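Local structure of thiazoline oxidase/subtilisin-like protease (Prochloron didemni, 4H6X) at residues I35-G40 against V134-Q139; H24-G29 against M288-Q293. The protein is a subtilisin-like protease of patellamide maturation that probably cleaves its precursor peptide and joins the ends of the product by transamidation. One frame throughout, in Å; residues are numbered along the deposited sequence.

Interaction 1. Residues I35-G40 against V134-Q139; sequences IVIIDG and VINMPQ
In the parallel sheet of this subtilisin-like fold, strand segments 35-39 and 134-138 are neighbours, their axes 4.7 Å apart and 21° from parallel, with I35 paired to V134, V36 to I135 and I37 to N136. I35 O accepts I135 N, and I135 O accepts I37 N. I37 O accepts M137 N at 2.8 Å, nearly straight at the hydrogen (173°). V36 and I135 lie side by side on one face, and M137 bends at its thioether to bring CE 3.9 Å from V36 CG1, under helix 154-165. On the other face, turned to helix 101-118, I37 CD1 packs 3.7 Å from V134 CG1. N136 OD1 sits 3.7 Å from I37 CB; its amide is held by T114 and Y44. Beyond the regular pairing, Q139 folds back so that NE2 reaches M137 O at 2.9 Å from above the carbonyl plane, while CG rests on I38 CG2. D39 OD1 takes G40 N at 2.6 Å, and OD2 bonds H109 ND1, consistent with the Asp of a Ser-His-Asp triad with S274. The regular backbone bonds and apolar packing thus carry the strand to a carboxylate whose two oxygens each have a partner, which would probably hold it in its orientation toward H109.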
# COMPACT_ATOMS: atom_id res chain seq x y z
N ILE A 35 -4.43 0.62 -9.43
CA ILE A 35 -4.07 -0.13 -8.23
C ILE A 35 -5.37 -0.54 -7.55
O ILE A 35 -6.21 0.31 -7.27
CB ILE A 35 -3.23 0.73 -7.24
CG1 ILE A 35 -1.95 1.27 -7.91
CG2 ILE A 35 -2.91 -0.06 -5.96
CD1 ILE A 35 -1.51 2.63 -7.38
N VAL A 36 -5.54 -1.84 -7.31
CA VAL A 36 -6.70 -2.32 -6.56
C VAL A 36 -6.23 -2.69 -5.17
O VAL A 36 -5.32 -3.51 -5.01
CB VAL A 36 -7.42 -3.51 -7.24
CG1 VAL A 36 -8.61 -3.97 -6.41
CG2 VAL A 36 -7.89 -3.11 -8.64
N ILE A 37 -6.87 -2.10 -4.17
CA ILE A 37 -6.49 -2.29 -2.78
C ILE A 37 -7.51 -3.18 -2.09
O ILE A 37 -8.69 -2.79 -1.90
CB ILE A 37 -6.37 -0.93 -2.04
CG1 ILE A 37 -5.29 -0.07 -2.72
CG2 ILE A 37 -6.06 -1.13 -0.57
CD1 ILE A 37 -5.22 1.36 -2.16
N ILE A 38 -7.06 -4.38 -1.73
CA ILE A 38 -7.86 -5.34 -1.00
C ILE A 38 -7.58 -5.14 0.48
O ILE A 38 -6.53 -5.57 1.01
CB ILE A 38 -7.59 -6.79 -1.48
CG1 ILE A 38 -7.92 -6.90 -2.99
CG2 ILE A 38 -8.37 -7.79 -0.63
CD1 ILE A 38 -7.56 -8.25 -3.62
N ASP A 39 -8.51 -4.47 1.16
CA ASP A 39 -8.30 -4.06 2.55
C ASP A 39 -9.67 -3.70 3.11
O ASP A 39 -10.69 -4.16 2.58
CB ASP A 39 -7.33 -2.85 2.59
CG ASP A 39 -6.67 -2.64 3.95
OD1 ASP A 39 -7.24 -3.01 5.01
OD2 ASP A 39 -5.57 -2.04 3.98
N GLY A 40 -9.71 -2.87 4.15
CA GLY A 40 -11.00 -2.38 4.70
C GLY A 40 -11.61 -1.26 3.88
O GLY A 40 -11.23 -1.02 2.72
N VAL A 134 -7.00 4.54 -8.37
CA VAL A 134 -7.07 3.59 -7.26
C VAL A 134 -8.50 3.10 -7.09
O VAL A 134 -9.44 3.91 -7.05
CB VAL A 134 -6.56 4.20 -5.94
CG1 VAL A 134 -6.95 3.31 -4.76
CG2 VAL A 134 -5.05 4.40 -5.99
N ILE A 135 -8.65 1.78 -7.01
CA ILE A 135 -9.93 1.14 -6.64
C ILE A 135 -9.75 0.45 -5.29
O ILE A 135 -8.92 -0.45 -5.15
CB ILE A 135 -10.39 0.10 -7.69
CG1 ILE A 135 -10.66 0.79 -9.04
CG2 ILE A 135 -11.63 -0.67 -7.19
CD1 ILE A 135 -10.86 -0.17 -10.21
N ASN A 136 -10.51 0.91 -4.30
CA ASN A 136 -10.61 0.20 -3.04
C ASN A 136 -11.67 -0.90 -3.15
O ASN A 136 -12.79 -0.66 -3.60
CB ASN A 136 -10.95 1.16 -1.90
CG ASN A 136 -9.74 1.94 -1.41
OD1 ASN A 136 -8.91 1.42 -0.66
ND2 ASN A 136 -9.65 3.20 -1.81
N MET A 137 -11.31 -2.11 -2.73
CA MET A 137 -12.28 -3.21 -2.66
C MET A 137 -12.43 -3.62 -1.19
O MET A 137 -11.73 -4.53 -0.71
CB MET A 137 -11.82 -4.39 -3.52
CG MET A 137 -12.86 -5.50 -3.65
SD MET A 137 -12.22 -7.00 -4.45
CE MET A 137 -11.74 -6.34 -6.03
N PRO A 138 -13.33 -2.94 -0.45
CA PRO A 138 -13.36 -3.15 1.01
C PRO A 138 -13.83 -4.54 1.40
O PRO A 138 -14.73 -5.08 0.77
CB PRO A 138 -14.40 -2.11 1.49
CG PRO A 138 -14.39 -1.07 0.42
CD PRO A 138 -14.23 -1.86 -0.86
N GLN A 139 -13.23 -5.08 2.46
CA GLN A 139 -13.47 -6.44 2.93
C GLN A 139 -14.09 -6.49 4.34
O GLN A 139 -14.26 -7.58 4.91
CB GLN A 139 -12.15 -7.23 2.94
CG GLN A 139 -11.40 -7.27 1.61
CD GLN A 139 -12.21 -7.94 0.51
OE1 GLN A 139 -12.87 -8.96 0.74
NE2 GLN A 139 -12.19 -7.36 -0.68

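Interaction 2. Residues H24-G29 against M288-Q293; sequences HNQTLG and MSLQVQ
S289 OG, lying against G29, is held by two bonds: it donates to A285 O one helical turn back and receives a weak one from D30 N. As a close packing distance, OG also stands 3.3 Å from G29 CA. Its first torsion, with OG anti to the carbonyl carbon (chi1 -62°), leaves OG beside the backbone N, on the side of the preceding turn. G29 lies close over this hydroxyl, and its backbone angles would jam any CB against the carbonyl oxygen of L28, so glycine suits the spot on its own account. The loop is shaped by an ST turn: T27 OG1, anti to its backbone N, accepts G29 N at 2.9 Å, and the same oxygen lies 3.8 Å from S289 CB. That torsion puts T27 CG2 between the backbone N and the carbonyl carbon, the crowded position, where it meets L290 CD1 at 4.0 Å. The two side chains cross obliquely. L290 CD1 also approaches Q26 CB at 4.2 Å, so one methyl touches both Q26 and T27, where the chain leaves the helix. An alanine at T27 would probably leave G29 N without its acceptor, freeing the turn to shift, and open a gap beside L290 CD1. Q293 extends from its helix toward Q26 at the exposed margin. The contact thus sets the loop after helix 20-26 on the last turns of helix 273-293. M336 of helix 332-340 touches both Q26 and L290, F340 adds to the cover of L290, L28 is tied through its backbone to N131, and I33 and C132, just ahead of strands 34-39 and 133-138, pack on S289.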
# COMPACT_ATOMS: atom_id res chain seq x y z
N HIS A 24 9.86 11.27 -8.36
CA HIS A 24 8.73 12.23 -8.27
C HIS A 24 8.88 13.38 -9.26
O HIS A 24 7.89 13.85 -9.84
CB HIS A 24 8.53 12.78 -6.85
CG HIS A 24 7.71 11.90 -5.96
ND1 HIS A 24 6.77 11.01 -6.43
CD2 HIS A 24 7.66 11.81 -4.61
CE1 HIS A 24 6.20 10.39 -5.42
NE2 HIS A 24 6.72 10.85 -4.30
N ASN A 25 10.12 13.81 -9.48
CA ASN A 25 10.39 14.87 -10.45
C ASN A 25 9.99 14.50 -11.86
O ASN A 25 9.71 15.38 -12.67
CB ASN A 25 11.87 15.29 -10.42
CG ASN A 25 12.23 16.02 -9.15
OD1 ASN A 25 11.35 16.42 -8.38
ND2 ASN A 25 13.52 16.21 -8.92
N GLN A 26 9.95 13.20 -12.14
CA GLN A 26 9.59 12.69 -13.47
C GLN A 26 8.11 12.30 -13.58
O GLN A 26 7.48 12.53 -14.63
CB GLN A 26 10.48 11.50 -13.82
CG GLN A 26 11.97 11.82 -13.75
CD GLN A 26 12.83 10.79 -14.46
OE1 GLN A 26 12.57 10.44 -15.61
NE2 GLN A 26 13.86 10.32 -13.78
N THR A 27 7.55 11.71 -12.52
CA THR A 27 6.13 11.34 -12.49
C THR A 27 5.54 11.34 -11.07
O THR A 27 6.23 11.06 -10.08
CB THR A 27 5.86 9.98 -13.23
OG1 THR A 27 4.45 9.75 -13.36
CG2 THR A 27 6.51 8.79 -12.53
N LEU A 28 4.26 11.71 -10.97
CA LEU A 28 3.49 11.47 -9.75
C LEU A 28 2.44 10.38 -10.02
O LEU A 28 1.52 10.18 -9.24
CB LEU A 28 2.82 12.75 -9.22
CG LEU A 28 3.69 13.91 -8.74
CD1 LEU A 28 2.80 15.03 -8.20
CD2 LEU A 28 4.73 13.50 -7.70
N GLY A 29 2.61 9.69 -11.15
CA GLY A 29 1.74 8.59 -11.53
C GLY A 29 0.95 8.87 -12.79
O GLY A 29 0.88 10.02 -13.26
N MET A 288 5.78 1.85 -13.32
CA MET A 288 4.84 1.53 -14.38
C MET A 288 4.33 2.79 -15.09
O MET A 288 4.16 2.79 -16.31
CB MET A 288 3.63 0.73 -13.84
CG MET A 288 3.95 -0.65 -13.31
SD MET A 288 2.41 -1.46 -12.80
CE MET A 288 3.07 -3.06 -12.34
N SER A 289 4.08 3.86 -14.34
CA SER A 289 3.66 5.13 -14.95
C SER A 289 4.68 5.65 -15.97
O SER A 289 4.33 6.19 -17.02
CB SER A 289 3.40 6.18 -13.87
OG SER A 289 2.35 5.74 -13.04
N LEU A 290 5.95 5.45 -15.65
CA LEU A 290 7.07 5.87 -16.50
C LEU A 290 7.17 5.01 -17.77
O LEU A 290 7.55 5.51 -18.83
CB LEU A 290 8.35 5.80 -15.68
CG LEU A 290 9.38 6.92 -15.80
CD1 LEU A 290 8.72 8.29 -15.79
CD2 LEU A 290 10.36 6.76 -14.65
N GLN A 291 6.81 3.73 -17.66
CA GLN A 291 6.71 2.85 -18.83
C GLN A 291 5.67 3.40 -19.81
O GLN A 291 5.97 3.55 -21.00
CB GLN A 291 6.36 1.42 -18.43
CG GLN A 291 7.49 0.64 -17.77
CD GLN A 291 7.05 -0.73 -17.26
OE1 GLN A 291 5.88 -0.93 -16.93
NE2 GLN A 291 7.99 -1.67 -17.19
N VAL A 292 4.48 3.71 -19.30
CA VAL A 292 3.40 4.35 -20.07
C VAL A 292 3.82 5.72 -20.64
O VAL A 292 3.50 6.03 -21.78
CB VAL A 292 2.10 4.51 -19.24
CG1 VAL A 292 1.01 5.20 -20.06
CG2 VAL A 292 1.60 3.16 -18.76
N GLN A 293 4.53 6.51 -19.84
CA GLN A 293 5.01 7.84 -20.28
C GLN A 293 5.93 7.75 -21.50
O GLN A 293 5.88 8.60 -22.38
CB GLN A 293 5.73 8.57 -19.14
CG GLN A 293 6.26 9.95 -19.51
CD GLN A 293 6.91 10.67 -18.34
OE1 GLN A 293 6.27 10.94 -17.32
NE2 GLN A 293 8.19 10.99 -18.48

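Interactions 1 and 2 lie with their centres 22 Å apart and their nearest atoms about 7 Å apart, without touching. Along the chain the order is 24-29, 35-40, 134-139, 288-293, so interaction 2 joins the outer two segments and interaction 1 the inner two. Helix 20-26 runs by a short loop into strand 34-39, linking them directly. Helix 273-293 serves both: T281 and A285 pack on I35 of interaction 1, while its final turns carry interaction 2. S274, the probable nucleophile, stands near the start of that helix. Interaction 1 therefore lies at the probable catalytic end of the fold, and interaction 2 fastens the N-terminal region to the far end of the helix.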